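Local coordinates for protein Beta/alpha-amylase (Paenibacillus polymyxa, PDB 3VOC) that removes successive maltose units from the non-reducing ends of starch-type polysaccharides through this N-terminal beta-amylase domain of a precursor that also contains an alpha-amylase, at residues A[273-278]-A[316-321]; A[255-260]-A[310-315]; A[72-77]-A[149-154]; A[132-137]-A[265-270]. All blocks are in the same frame, centred on the assembly; numbering follows the deposited sequence. Where two conformers were deposited one is given.

Contact 1. Residues A[273-278]-A[316-321]; sequences GVRIGA and DLDLTF
Arg275 meets two carboxylates at the edge of its guanidinium. NE and NH2 grip Asp318 side-on, both on OD1, with Arg275 NH2 2.8 Å from Asp318 OD1; NH1 and NH2 take Asp316 end-on, again on one oxygen, with Arg275 NH2 2.9 Å from Asp316 OD1. Both oxygens are met from above their carboxylate planes, and the guanidinium and Asp316 carboxylate planes stand 59° apart. Bends at chi2 and chi3 fold the arginine back to this position, and water 1 sits over one guanidinium face, bridging Ile276 N and Asp316 O. Behind this salt-bridge network the backbones pair in parallel: Asp318 N donates to Ile276 O (2.8 Å), Ala278 N to Asp318 O (3.1 Å) and Thr320 N to Ala278 O (3.0 Å). Ile276 CG2 also packs on Leu317 CD2 at 3.7 Å. Asp318 OD2 turns to Lys153 and Arg355, so this buried carboxylate, met by three cationic side chains, is probably held ionised. Asp316 closes helix 305-315 in a Schellman motif and leads into strand 318-321. Strands 275-279 and 318-321 are the fifth and sixth of the TIM barrel, flanked by strands 153-156 and 356-359, with helix 240-268 packed on Ile276, Ala278 and Leu317.

Contact 2. Residues A[255-260]-A[310-315]; sequences KHLGVI and QKFKDA
Leu257 lays its CD2 methyl over one face of the Phe312 ring, offset toward the rim above the CD1-CE1 bond. The methyl stands 3.8 Å from the ring centroid, 24° off the normal, a CH-pi contact whose closest atoms are Leu257 CD2 and Phe312 CD1 at 3.5 Å. Leucine CG is anti to the backbone N (chi1 -172°), which carries the branch across to the other helix, and the two side chains cross at about a right angle. Phe312 starts out pointing away from helix 240-268, yet its ring swings back within range of the leucine. An alanine in place of Phe312 would remove the ring face under Leu257 CD2 and would probably loosen the buried side of this helix pair. On the more exposed side Lys311 takes over: its CG touches Leu257 CD2 at 3.9 Å, then the chain bends at chi2 so that CE passes 4.0 Å from Gly258 CA. Gly258, with no side chain, presents its CA to that methylene in the conformer modelled here. No hydrogen bond joins the two segments; their axes run 9.6 Å apart at 19°, nearly parallel, as neighbouring outer helices of a TIM barrel do. Beneath them, Leu257 and Phe312 both rest on Ala278 of strand 275-279; Leu257 also reaches Leu317, and on its far side helix 240-268 meets helix 127-144 through Ile260.

Contact 3. Residues A[72-77]-A[149-154]; sequences LKWVPI and SIIPKI
The dense part of this contact lies around Ile151, whose side chain runs alongside that of Trp74, both pointing the same way. Ile151 CD1 comes to 4.1 Å from Trp74 CE3, approaching the indole obliquely, while its CG2, anti to the backbone N, crosses to Pro76 CD at 3.8 Å. An alanine replacing Ile151 would strip away both branches and would probably leave Trp74 and Pro76 less firmly held at this end of the barrel. Pro76 CG goes on to meet Ile154 CG1 at 4.1 Å, and Ile150 CD1 rests on Trp74 CB. The segments lie where strand 73-79 meets the 3-10 turn and loop leading into strand 153-156; these are the third and fourth strands of the TIM barrel. Within these segments one backbone hydrogen bond ties them, nearly straight, from Trp74 N to Ile150 O (2.8 Å, 173°). Pro76 has no N-H to give, and its CD lies 3.5 Å from Lys153 O, a buried carbonyl without a polar partner. On the other side of the strands, Pro152 CG packs against Val75 CG2 at 3.7 Å, the two side chains crossing at about a right angle. Phe140 of helix 127-144 packs over Trp74 and Pro76, and Trp74 NE1 bonds to Thr40. Contact thins toward the exposed Ser149: Lys73 bends at chi2 and chi4, and its NZ reaches Ser149 O through water 2, 2.9 Å from NZ.

Contact 4. Residues A[132-137]-A[265-270]; sequences QYDELY and HKNFDS. With CA (calcium ion), chain B.
Residues 132-137 form a middle turn of helix 127-144 and 265-270 lie toward the C-terminal end of helix 240-268, neighbouring outer helices of the TIM barrel that lead into strands 153-156 and 275-279; the CA atoms of Tyr137 and Asn267 come nearest, 6.2 Å apart. Asp134, its CG anti to the backbone N, offers its carboxylate to two donors. Lys266 NZ takes the syn lone pair of Asp134 OD2 at 2.8 Å in a salt bridge, with a weaker bond to OD1, while Asn267 ND2 comes nearly along the C-O axis of Asp134 OD1, also at 2.8 Å. Asn267 ND2 is further held by Ala263 O. Beside this polar cluster, Phe268 CZ packs on Tyr137 CB at 3.7 Å, the rings oblique at 43°. One residue along, Glu135 OE1 binds the calcium at 2.2 Å, joined by Gln132 OE1 at 2.3 Å, water 3, Glu48, Asp52 and Asn53. One helix thus carries acidic groups on two sides, and the cation on each would probably keep both carboxylates ionised.

Overall arrangement
Contacts 1 and 3 lie in the same barrel sheet, centres 12 Å apart, joined where Lys153 NZ bridges to Asp318 OD2 at 2.6 Å. Contact 2 backs contact 1 from outside, its two helices leading into the two strands of contact 1; Leu317 N probably bonds to Phe312 O at 3.0 Å. Contact 4 extends that layer along helix 240-268, which it shares with contact 2, and Ile154 of contact 3 touches Phe268. Contact 1 lies nearest the catalytic centre: the side chain of Thr320 is about 4 Å from those of Glu359, the proton acceptor by similarity, and Lys279, which probably binds substrate. Contact 4 binds the calcium through Gln132 and Glu135.

Contact 1. Residues A[273-278]-A[316-321]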
loop_
_atom_site.group_PDB
_atom_site.type_symbol
_atom_site.label_atom_id
_atom_site.label_comp_id
_atom_site.label_asym_id
_atom_site.label_seq_id
_atom_site.Cartn_x
_atom_site.Cartn_y
_atom_site.Cartn_z
ATOM N N GLY A 273 -17.619 12.580 -2.284
ATOM C CA GLY A 273 -17.645 13.109 -0.920
ATOM C C GLY A 273 -17.551 12.005 0.123
ATOM O O GLY A 273 -18.185 12.078 1.180
ATOM N N VAL A 274 -16.745 10.989 -0.157
ATOM C CA VAL A 274 -16.571 9.879 0.783
ATOM C C VAL A 274 -15.155 9.904 1.357
ATOM O O VAL A 274 -14.298 10.627 0.849
ATOM C CB VAL A 274 -16.824 8.519 0.093
ATOM C CG1 VAL A 274 -18.309 8.357 -0.287
ATOM C CG2 VAL A 274 -15.880 8.350 -1.127
ATOM N N ARG A 275 -14.913 9.133 2.419
ATOM C CA ARG A 275 -13.543 8.947 2.943
ATOM C C ARG A 275 -12.634 8.323 1.881
ATOM O O ARG A 275 -13.051 7.420 1.146
ATOM C CB ARG A 275 -13.533 8.031 4.184
ATOM C CG ARG A 275 -14.285 8.557 5.417
ATOM C CD ARG A 275 -13.844 9.968 5.792
ATOM N NE ARG A 275 -12.417 10.018 6.099
ATOM C CZ ARG A 275 -11.715 11.137 6.233
ATOM N NH1 ARG A 275 -12.300 12.319 6.077
ATOM N NH2 ARG A 275 -10.411 11.084 6.503
ATOM N N ILE A 276 -11.396 8.808 1.820
ATOM C CA ILE A 276 -10.386 8.266 0.926
ATOM C C ILE A 276 -9.300 7.667 1.814
ATOM O O ILE A 276 -8.918 8.257 2.842
ATOM C CB ILE A 276 -9.793 9.379 0.023
ATOM C CG1 ILE A 276 -10.918 10.094 -0.742
ATOM C CG2 ILE A 276 -8.729 8.813 -0.953
ATOM C CD1 ILE A 276 -10.511 11.436 -1.374
ATOM N N GLY A 277 -8.812 6.492 1.427
ATOM C CA GLY A 277 -7.786 5.840 2.214
ATOM C C GLY A 277 -6.565 5.404 1.423
ATOM O O GLY A 277 -6.570 5.370 0.183
ATOM N N ALA A 278 -5.521 5.037 2.152
ATOM C CA ALA A 278 -4.334 4.439 1.554
ATOM C C ALA A 278 -3.771 3.447 2.568
ATOM O O ALA A 278 -4.208 3.414 3.724
ATOM C CB ALA A 278 -3.292 5.504 1.179
ATOM N N ASP A 316 -5.717 14.088 5.262
ATOM C CA ASP A 316 -7.113 13.698 5.453
ATOM C C ASP A 316 -7.407 12.422 4.665
ATOM O O ASP A 316 -8.306 12.384 3.819
ATOM C CB ASP A 316 -8.076 14.836 5.071
ATOM C CG ASP A 316 -9.509 14.533 5.458
ATOM O OD1 ASP A 316 -9.706 13.915 6.512
ATOM O OD2 ASP A 316 -10.435 14.906 4.703
ATOM N N LEU A 317 -6.598 11.404 4.954
ATOM C CA LEU A 317 -6.742 10.042 4.434
ATOM C C LEU A 317 -6.883 9.055 5.581
ATOM O O LEU A 317 -6.215 9.190 6.625
ATOM C CB LEU A 317 -5.517 9.649 3.603
ATOM C CG LEU A 317 -5.233 10.524 2.363
ATOM C CD1 LEU A 317 -3.909 10.173 1.726
ATOM C CD2 LEU A 317 -6.352 10.413 1.327
ATOM N N ASP A 318 -7.746 8.062 5.389
ATOM C CA ASP A 318 -7.885 6.989 6.363
ATOM C C ASP A 318 -6.759 5.997 6.159
ATOM O O ASP A 318 -6.194 5.916 5.071
ATOM C CB ASP A 318 -9.240 6.296 6.211
ATOM C CG ASP A 318 -10.409 7.175 6.656
ATOM O OD1 ASP A 318 -10.194 8.310 7.110
ATOM O OD2 ASP A 318 -11.553 6.709 6.571
ATOM N N LEU A 319 -6.434 5.248 7.205
ATOM C CA LEU A 319 -5.291 4.331 7.150
ATOM C C LEU A 319 -5.769 2.892 7.146
ATOM O O LEU A 319 -6.533 2.481 8.027
ATOM C CB LEU A 319 -4.352 4.575 8.347
ATOM C CG LEU A 319 -3.224 3.556 8.577
ATOM C CD1 LEU A 319 -2.306 3.619 7.397
ATOM C CD2 LEU A 319 -2.448 3.879 9.865
ATOM N N THR A 320 -5.320 2.128 6.152
ATOM C CA THR A 320 -5.542 0.694 6.129
ATOM C C THR A 320 -4.235 0.032 6.560
ATOM O O THR A 320 -3.148 0.340 6.034
ATOM C CB THR A 320 -5.971 0.206 4.728
ATOM O OG1 THR A 320 -7.251 0.771 4.406
ATOM C CG2 THR A 320 -6.037 -1.339 4.657
ATOM N N PHE A 321 -4.336 -0.856 7.533
ATOM C CA PHE A 321 -3.191 -1.654 7.906
ATOM C C PHE A 321 -3.529 -3.124 7.735
ATOM O O PHE A 321 -4.692 -3.481 7.532
ATOM C CB PHE A 321 -2.684 -1.319 9.325
ATOM C CG PHE A 321 -1.267 -1.768 9.567
ATOM C CD1 PHE A 321 -0.223 -1.231 8.812
ATOM C CD2 PHE A 321 -0.981 -2.757 10.509
ATOM C CE1 PHE A 321 1.103 -1.671 9.004
ATOM C CE2 PHE A 321 0.349 -3.198 10.720
ATOM C CZ PHE A 321 1.382 -2.658 9.964
HETATM O O HOH W 1 -10.838 11.146 3.156
#

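Contact 2. Residues A[255-260]-A[310-315]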
loop_
_atom_site.group_PDB
_atom_site.type_symbol
_atom_site.label_atom_id
_atom_site.label_comp_id
_atom_site.label_asym_id
_atom_site.label_seq_id
_atom_site.Cartn_x
_atom_site.Cartn_y
_atom_site.Cartn_z
ATOM N N LYS A 255 5.699 12.963 0.914
ATOM C CA LYS A 255 5.325 13.965 -0.079
ATOM C C LYS A 255 4.421 13.353 -1.154
ATOM O O LYS A 255 3.445 13.974 -1.594
ATOM C CB LYS A 255 6.553 14.607 -0.725
ATOM C CG LYS A 255 6.172 15.681 -1.755
ATOM C CD LYS A 255 7.375 16.505 -2.195
ATOM C CE LYS A 255 6.968 17.557 -3.230
ATOM N NZ LYS A 255 8.158 18.171 -3.900
ATOM N N HIS A 256 4.726 12.114 -1.534
ATOM C CA HIS A 256 3.918 11.402 -2.503
ATOM C C HIS A 256 2.483 11.236 -1.980
ATOM O O HIS A 256 1.523 11.464 -2.715
ATOM C CB HIS A 256 4.558 10.041 -2.799
ATOM C CG HIS A 256 3.837 9.242 -3.842
ATOM N ND1 HIS A 256 3.625 9.706 -5.122
ATOM C CD2 HIS A 256 3.308 7.998 -3.798
ATOM C CE1 HIS A 256 2.973 8.789 -5.816
ATOM N NE2 HIS A 256 2.765 7.743 -5.034
ATOM N N LEU A 257 2.351 10.843 -0.709
ATOM C CA LEU A 257 1.029 10.690 -0.095
ATOM C C LEU A 257 0.260 12.008 -0.166
ATOM O O LEU A 257 -0.932 12.023 -0.489
ATOM C CB LEU A 257 1.149 10.237 1.358
ATOM C CG LEU A 257 -0.148 9.844 2.076
ATOM C CD1 LEU A 257 -0.723 8.553 1.476
ATOM C CD2 LEU A 257 0.130 9.674 3.588
ATOM N N GLY A 258 0.955 13.102 0.142
ATOM C CA GLY A 258 0.383 14.455 0.054
ATOM C C GLY A 258 -0.118 14.782 -1.349
ATOM O O GLY A 258 -1.222 15.321 -1.533
ATOM N N VAL A 259 0.705 14.468 -2.341
ATOM C CA VAL A 259 0.377 14.757 -3.729
ATOM C C VAL A 259 -0.850 13.949 -4.192
ATOM O O VAL A 259 -1.788 14.512 -4.742
ATOM C CB VAL A 259 1.596 14.489 -4.647
ATOM C CG1 VAL A 259 1.180 14.475 -6.120
ATOM C CG2 VAL A 259 2.680 15.538 -4.390
ATOM N N ILE A 260 -0.845 12.638 -3.946
ATOM C CA ILE A 260 -1.936 11.778 -4.427
ATOM C C ILE A 260 -3.206 12.003 -3.620
ATOM O O ILE A 260 -4.305 11.941 -4.158
ATOM C CB ILE A 260 -1.530 10.277 -4.526
ATOM C CG1 ILE A 260 -1.320 9.657 -3.139
ATOM C CG2 ILE A 260 -0.268 10.165 -5.398
ATOM C CD1 ILE A 260 -0.945 8.155 -3.154
ATOM N N GLN A 310 1.035 10.788 11.020
ATOM C CA GLN A 310 0.707 12.221 10.995
ATOM C C GLN A 310 0.417 12.746 9.578
ATOM O O GLN A 310 -0.470 13.597 9.398
ATOM C CB GLN A 310 1.805 13.068 11.652
ATOM C CG GLN A 310 1.450 14.582 11.735
ATOM C CD GLN A 310 0.185 14.868 12.523
ATOM O OE1 GLN A 310 -0.684 15.658 12.090
ATOM N NE2 GLN A 310 0.059 14.226 13.684
ATOM N N LYS A 311 1.159 12.247 8.584
ATOM C CA LYS A 311 0.934 12.658 7.200
ATOM C C LYS A 311 -0.425 12.182 6.680
ATOM O O LYS A 311 -1.066 12.893 5.905
ATOM C CB LYS A 311 2.081 12.199 6.285
ATOM C CG LYS A 311 2.051 12.796 4.886
ATOM C CD LYS A 311 2.518 14.258 4.871
ATOM C CE LYS A 311 2.504 14.831 3.466
ATOM N NZ LYS A 311 2.492 16.328 3.532
ATOM N N PHE A 312 -0.867 10.993 7.109
ATOM C CA PHE A 312 -2.231 10.540 6.803
ATOM C C PHE A 312 -3.260 11.535 7.348
ATOM O O PHE A 312 -4.172 11.948 6.635
ATOM C CB PHE A 312 -2.504 9.132 7.364
ATOM C CG PHE A 312 -2.061 8.032 6.452
ATOM C CD1 PHE A 312 -0.707 7.707 6.352
ATOM C CD2 PHE A 312 -2.989 7.331 5.680
ATOM C CE1 PHE A 312 -0.272 6.699 5.499
ATOM C CE2 PHE A 312 -2.569 6.300 4.815
ATOM C CZ PHE A 312 -1.200 5.983 4.731
ATOM N N LYS A 313 -3.087 11.930 8.607
ATOM C CA LYS A 313 -3.985 12.893 9.236
ATOM C C LYS A 313 -3.977 14.203 8.459
ATOM O O LYS A 313 -5.038 14.749 8.163
ATOM C CB LYS A 313 -3.559 13.168 10.679
ATOM C CG LYS A 313 -4.598 13.945 11.481
ATOM C CD LYS A 313 -4.193 14.019 12.954
ATOM C CE LYS A 313 -5.210 14.778 13.823
ATOM N NZ LYS A 313 -6.573 14.176 13.751
ATOM N N ASP A 314 -2.778 14.706 8.149
ATOM C CA ASP A 314 -2.635 15.983 7.427
ATOM C C ASP A 314 -3.276 15.916 6.047
ATOM O O ASP A 314 -3.887 16.896 5.603
ATOM C CB ASP A 314 -1.163 16.397 7.282
ATOM C CG ASP A 314 -0.508 16.739 8.616
ATOM O OD1 ASP A 314 -1.219 16.949 9.634
ATOM O OD2 ASP A 314 0.736 16.803 8.637
ATOM N N ALA A 315 -3.119 14.775 5.365
ATOM C CA ALA A 315 -3.693 14.611 4.022
ATOM C C ALA A 315 -5.186 14.267 4.056
ATOM O O ALA A 315 -5.846 14.171 3.003
ATOM C CB ALA A 315 -2.924 13.561 3.231
#

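Contact 3. Residues A[72-77]-A[149-154]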
loop_
_atom_site.group_PDB
_atom_site.type_symbol
_atom_site.label_atom_id
_atom_site.label_comp_id
_atom_site.label_asym_id
_atom_site.label_seq_id
_atom_site.Cartn_x
_atom_site.Cartn_y
_atom_site.Cartn_z
ATOM N N LEU A 72 -24.710 -5.095 -2.983
ATOM C CA LEU A 72 -23.494 -4.746 -2.263
ATOM C C LEU A 72 -22.985 -3.342 -2.598
ATOM O O LEU A 72 -23.281 -2.805 -3.672
ATOM C CB LEU A 72 -22.389 -5.754 -2.581
ATOM C CG LEU A 72 -22.684 -7.168 -2.080
ATOM C CD1 LEU A 72 -21.917 -8.227 -2.876
ATOM C CD2 LEU A 72 -22.382 -7.250 -0.582
ATOM N N LYS A 73 -22.229 -2.760 -1.668
ATOM C CA LYS A 73 -21.428 -1.573 -1.960
ATOM C C LYS A 73 -20.155 -1.949 -2.707
ATOM O O LYS A 73 -19.711 -3.106 -2.668
ATOM C CB LYS A 73 -21.048 -0.815 -0.681
ATOM C CG LYS A 73 -22.216 -0.287 0.123
ATOM C CD LYS A 73 -23.325 0.252 -0.741
ATOM C CE LYS A 73 -24.474 0.762 0.129
ATOM N NZ LYS A 73 -24.047 2.004 0.809
ATOM N N TRP A 74 -19.578 -0.957 -3.390
ATOM C CA TRP A 74 -18.335 -1.148 -4.153
ATOM C C TRP A 74 -17.236 -0.201 -3.689
ATOM O O TRP A 74 -17.427 1.005 -3.681
ATOM C CB TRP A 74 -18.574 -0.927 -5.647
ATOM C CG TRP A 74 -17.415 -1.396 -6.524
ATOM C CD1 TRP A 74 -16.775 -2.617 -6.468
ATOM C CD2 TRP A 74 -16.783 -0.666 -7.590
ATOM N NE1 TRP A 74 -15.788 -2.681 -7.429
ATOM C CE2 TRP A 74 -15.776 -1.505 -8.136
ATOM C CE3 TRP A 74 -16.975 0.611 -8.145
ATOM C CZ2 TRP A 74 -14.953 -1.100 -9.203
ATOM C CZ3 TRP A 74 -16.157 1.011 -9.215
ATOM C CH2 TRP A 74 -15.158 0.163 -9.723
ATOM N N VAL A 75 -16.085 -0.749 -3.308
ATOM C CA VAL A 75 -14.965 0.087 -2.868
ATOM C C VAL A 75 -13.816 -0.079 -3.843
ATOM O O VAL A 75 -13.087 -1.079 -3.797
ATOM C CB VAL A 75 -14.517 -0.221 -1.424
ATOM C CG1 VAL A 75 -13.262 0.617 -1.043
ATOM C CG2 VAL A 75 -15.674 0.041 -0.446
ATOM N N PRO A 76 -13.660 0.889 -4.756
ATOM C CA PRO A 76 -12.599 0.791 -5.746
ATOM C C PRO A 76 -11.242 1.188 -5.152
ATOM O O PRO A 76 -11.168 2.115 -4.340
ATOM C CB PRO A 76 -13.035 1.803 -6.801
ATOM C CG PRO A 76 -13.712 2.876 -5.985
ATOM C CD PRO A 76 -14.452 2.123 -4.908
ATOM N N ILE A 77 -10.203 0.443 -5.524
ATOM C CA ILE A 77 -8.833 0.820 -5.249
ATOM C C ILE A 77 -8.307 1.300 -6.598
ATOM O O ILE A 77 -8.299 0.541 -7.558
ATOM C CB ILE A 77 -7.973 -0.383 -4.769
ATOM C CG1 ILE A 77 -8.634 -1.069 -3.550
ATOM C CG2 ILE A 77 -6.529 0.088 -4.461
ATOM C CD1 ILE A 77 -8.198 -2.564 -3.313
ATOM N N SER A 149 -24.028 6.446 -5.254
ATOM C CA SER A 149 -24.728 5.820 -4.134
ATOM C C SER A 149 -24.175 4.449 -3.704
ATOM O O SER A 149 -24.448 4.005 -2.591
ATOM C CB SER A 149 -26.211 5.663 -4.432
ATOM O OG SER A 149 -26.440 4.592 -5.332
ATOM N N ILE A 150 -23.430 3.771 -4.565
ATOM C CA ILE A 150 -22.889 2.466 -4.163
ATOM C C ILE A 150 -21.430 2.493 -3.690
ATOM O O ILE A 150 -20.910 1.468 -3.232
ATOM C CB ILE A 150 -23.090 1.381 -5.247
ATOM C CG1 ILE A 150 -22.088 1.562 -6.394
ATOM C CG2 ILE A 150 -24.579 1.355 -5.711
ATOM C CD1 ILE A 150 -21.893 0.312 -7.251
ATOM N N ILE A 151 -20.772 3.647 -3.809
ATOM C CA ILE A 151 -19.354 3.777 -3.430
ATOM C C ILE A 151 -19.251 4.498 -2.080
ATOM O O ILE A 151 -19.470 5.702 -1.998
ATOM C CB ILE A 151 -18.530 4.494 -4.529
ATOM C CG1 ILE A 151 -18.547 3.687 -5.832
ATOM C CG2 ILE A 151 -17.076 4.741 -4.063
ATOM C CD1 ILE A 151 -17.903 4.394 -7.011
ATOM N N PRO A 152 -18.937 3.754 -1.007
ATOM C CA PRO A 152 -18.905 4.369 0.323
ATOM C C PRO A 152 -17.529 4.880 0.737
ATOM O O PRO A 152 -17.408 5.566 1.752
ATOM C CB PRO A 152 -19.296 3.209 1.234
ATOM C CG PRO A 152 -18.711 2.002 0.548
ATOM C CD PRO A 152 -18.767 2.290 -0.939
ATOM N N LYS A 153 -16.510 4.550 -0.049
ATOM C CA LYS A 153 -15.120 4.785 0.325
ATOM C C LYS A 153 -14.283 4.511 -0.912
ATOM O O LYS A 153 -14.654 3.675 -1.749
ATOM C CB LYS A 153 -14.731 3.848 1.480
ATOM C CG LYS A 153 -13.335 4.057 2.031
ATOM C CD LYS A 153 -13.279 3.681 3.501
ATOM C CE LYS A 153 -12.144 4.463 4.203
ATOM N NZ LYS A 153 -12.182 4.344 5.684
ATOM N N ILE A 154 -13.173 5.226 -1.056
ATOM C CA ILE A 154 -12.251 4.995 -2.182
ATOM C C ILE A 154 -10.833 4.807 -1.656
ATOM O O ILE A 154 -10.422 5.550 -0.765
ATOM C CB ILE A 154 -12.271 6.185 -3.187
ATOM C CG1 ILE A 154 -13.694 6.371 -3.755
ATOM C CG2 ILE A 154 -11.241 5.967 -4.312
ATOM C CD1 ILE A 154 -13.938 7.676 -4.538
HETATM O O HOH W 2 -22.699 4.393 -0.124
#

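Contact 4. Residues A[132-137]-A[265-270]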
loop_
_atom_site.group_PDB
_atom_site.type_symbol
_atom_site.label_atom_id
_atom_site.label_comp_id
_atom_site.label_asym_id
_atom_site.label_seq_id
_atom_site.Cartn_x
_atom_site.Cartn_y
_atom_site.Cartn_z
ATOM N N GLN A 132 -0.160 12.371 -13.896
ATOM C CA GLN A 132 -0.817 11.142 -14.367
ATOM C C GLN A 132 -1.925 10.649 -13.424
ATOM O O GLN A 132 -3.000 10.277 -13.886
ATOM C CB GLN A 132 0.198 10.029 -14.650
ATOM C CG GLN A 132 1.052 10.262 -15.909
ATOM C CD GLN A 132 0.238 10.370 -17.198
ATOM O OE1 GLN A 132 -0.801 9.720 -17.363
ATOM N NE2 GLN A 132 0.725 11.186 -18.127
ATOM N N TYR A 133 -1.684 10.666 -12.111
ATOM C CA TYR A 133 -2.704 10.183 -11.173
ATOM C C TYR A 133 -3.891 11.140 -11.144
ATOM O O TYR A 133 -5.032 10.719 -11.045
ATOM C CB TYR A 133 -2.145 10.027 -9.756
ATOM C CG TYR A 133 -1.168 8.858 -9.520
ATOM C CD1 TYR A 133 -0.402 8.310 -10.558
ATOM C CD2 TYR A 133 -0.974 8.357 -8.238
ATOM C CE1 TYR A 133 0.500 7.263 -10.309
ATOM C CE2 TYR A 133 -0.074 7.313 -7.982
ATOM C CZ TYR A 133 0.667 6.788 -9.022
ATOM O OH TYR A 133 1.566 5.781 -8.763
ATOM N N ASP A 134 -3.597 12.435 -11.216
ATOM C CA ASP A 134 -4.644 13.472 -11.277
ATOM C C ASP A 134 -5.575 13.226 -12.476
ATOM O O ASP A 134 -6.802 13.241 -12.322
ATOM C CB ASP A 134 -3.982 14.865 -11.325
ATOM C CG ASP A 134 -4.978 16.020 -11.181
ATOM O OD1 ASP A 134 -6.096 15.835 -10.665
ATOM O OD2 ASP A 134 -4.607 17.139 -11.575
ATOM N N GLU A 135 -5.008 12.983 -13.662
ATOM C CA GLU A 135 -5.822 12.665 -14.845
ATOM C C GLU A 135 -6.648 11.392 -14.660
ATOM O O GLU A 135 -7.800 11.326 -15.091
ATOM C CB GLU A 135 -4.950 12.478 -16.091
ATOM C CG GLU A 135 -4.139 13.714 -16.499
ATOM C CD GLU A 135 -3.100 13.387 -17.559
ATOM O OE1 GLU A 135 -2.572 12.246 -17.575
ATOM O OE2 GLU A 135 -2.800 14.277 -18.378
ATOM N N LEU A 136 -6.040 10.371 -14.049
ATOM C CA LEU A 136 -6.726 9.086 -13.861
ATOM C C LEU A 136 -7.879 9.221 -12.848
ATOM O O LEU A 136 -8.972 8.654 -13.040
ATOM C CB LEU A 136 -5.719 8.013 -13.414
ATOM C CG LEU A 136 -6.285 6.640 -13.022
ATOM C CD1 LEU A 136 -6.905 5.977 -14.245
ATOM C CD2 LEU A 136 -5.195 5.765 -12.433
ATOM N N TYR A 137 -7.645 9.974 -11.775
ATOM C CA TYR A 137 -8.686 10.171 -10.754
ATOM C C TYR A 137 -9.840 10.982 -11.348
ATOM O O TYR A 137 -11.018 10.713 -11.076
ATOM C CB TYR A 137 -8.129 10.883 -9.516
ATOM C CG TYR A 137 -7.037 10.148 -8.719
ATOM C CD1 TYR A 137 -6.772 8.797 -8.910
ATOM C CD2 TYR A 137 -6.296 10.827 -7.751
ATOM C CE1 TYR A 137 -5.772 8.139 -8.149
ATOM C CE2 TYR A 137 -5.306 10.188 -6.988
ATOM C CZ TYR A 137 -5.051 8.855 -7.196
ATOM O OH TYR A 137 -4.081 8.238 -6.446
ATOM N N HIS A 265 -8.650 14.120 -3.360
ATOM C CA HIS A 265 -9.621 15.029 -2.758
ATOM C C HIS A 265 -10.192 15.979 -3.790
ATOM O O HIS A 265 -11.396 16.210 -3.831
ATOM C CB HIS A 265 -9.020 15.800 -1.585
ATOM C CG HIS A 265 -9.055 15.040 -0.299
ATOM N ND1 HIS A 265 -10.226 14.807 0.395
ATOM C CD2 HIS A 265 -8.065 14.469 0.430
ATOM C CE1 HIS A 265 -9.958 14.113 1.486
ATOM N NE2 HIS A 265 -8.656 13.890 1.528
ATOM N N LYS A 266 -9.322 16.502 -4.641
ATOM C CA LYS A 266 -9.740 17.485 -5.629
ATOM C C LYS A 266 -10.764 16.893 -6.591
ATOM O O LYS A 266 -11.768 17.536 -6.915
ATOM C CB LYS A 266 -8.532 18.018 -6.395
ATOM C CG LYS A 266 -8.884 19.087 -7.447
ATOM C CD LYS A 266 -7.645 19.507 -8.229
ATOM C CE LYS A 266 -7.302 18.477 -9.294
ATOM N NZ LYS A 266 -6.317 18.987 -10.293
ATOM N N ASN A 267 -10.513 15.662 -7.026
ATOM C CA ASN A 267 -11.385 14.985 -7.976
ATOM C C ASN A 267 -12.605 14.294 -7.375
ATOM O O ASN A 267 -13.613 14.110 -8.059
ATOM C CB ASN A 267 -10.557 14.002 -8.800
ATOM C CG ASN A 267 -9.656 14.718 -9.802
ATOM O OD1 ASN A 267 -10.147 15.357 -10.717
ATOM N ND2 ASN A 267 -8.346 14.649 -9.599
ATOM N N PHE A 268 -12.521 13.900 -6.112
ATOM C CA PHE A 268 -13.559 13.037 -5.535
ATOM C C PHE A 268 -14.491 13.732 -4.569
ATOM O O PHE A 268 -15.631 13.296 -4.411
ATOM C CB PHE A 268 -12.958 11.810 -4.820
ATOM C CG PHE A 268 -12.144 10.907 -5.708
ATOM C CD1 PHE A 268 -12.410 10.808 -7.085
ATOM C CD2 PHE A 268 -11.130 10.120 -5.161
ATOM C CE1 PHE A 268 -11.651 9.966 -7.910
ATOM C CE2 PHE A 268 -10.372 9.257 -5.970
ATOM C CZ PHE A 268 -10.625 9.180 -7.342
ATOM N N ASP A 269 -14.010 14.773 -3.889
ATOM C CA ASP A 269 -14.776 15.330 -2.771
ATOM C C ASP A 269 -16.096 15.954 -3.187
ATOM O O ASP A 269 -17.056 15.888 -2.433
ATOM C CB ASP A 269 -13.960 16.327 -1.946
ATOM C CG ASP A 269 -12.943 15.640 -1.045
ATOM O OD1 ASP A 269 -12.841 14.398 -1.078
ATOM O OD2 ASP A 269 -12.217 16.348 -0.339
ATOM N N SER A 270 -16.148 16.545 -4.374
ATOM C CA SER A 270 -17.405 17.149 -4.854
ATOM C C SER A 270 -18.239 16.204 -5.739
ATOM O O SER A 270 -19.314 16.567 -6.194
ATOM C CB SER A 270 -17.123 18.471 -5.567
ATOM O OG SER A 270 -16.384 18.231 -6.747
HETATM CA CA CA B . -2.853 10.161 -18.369
HETATM O O HOH W 3 -3.796 9.365 -16.380
#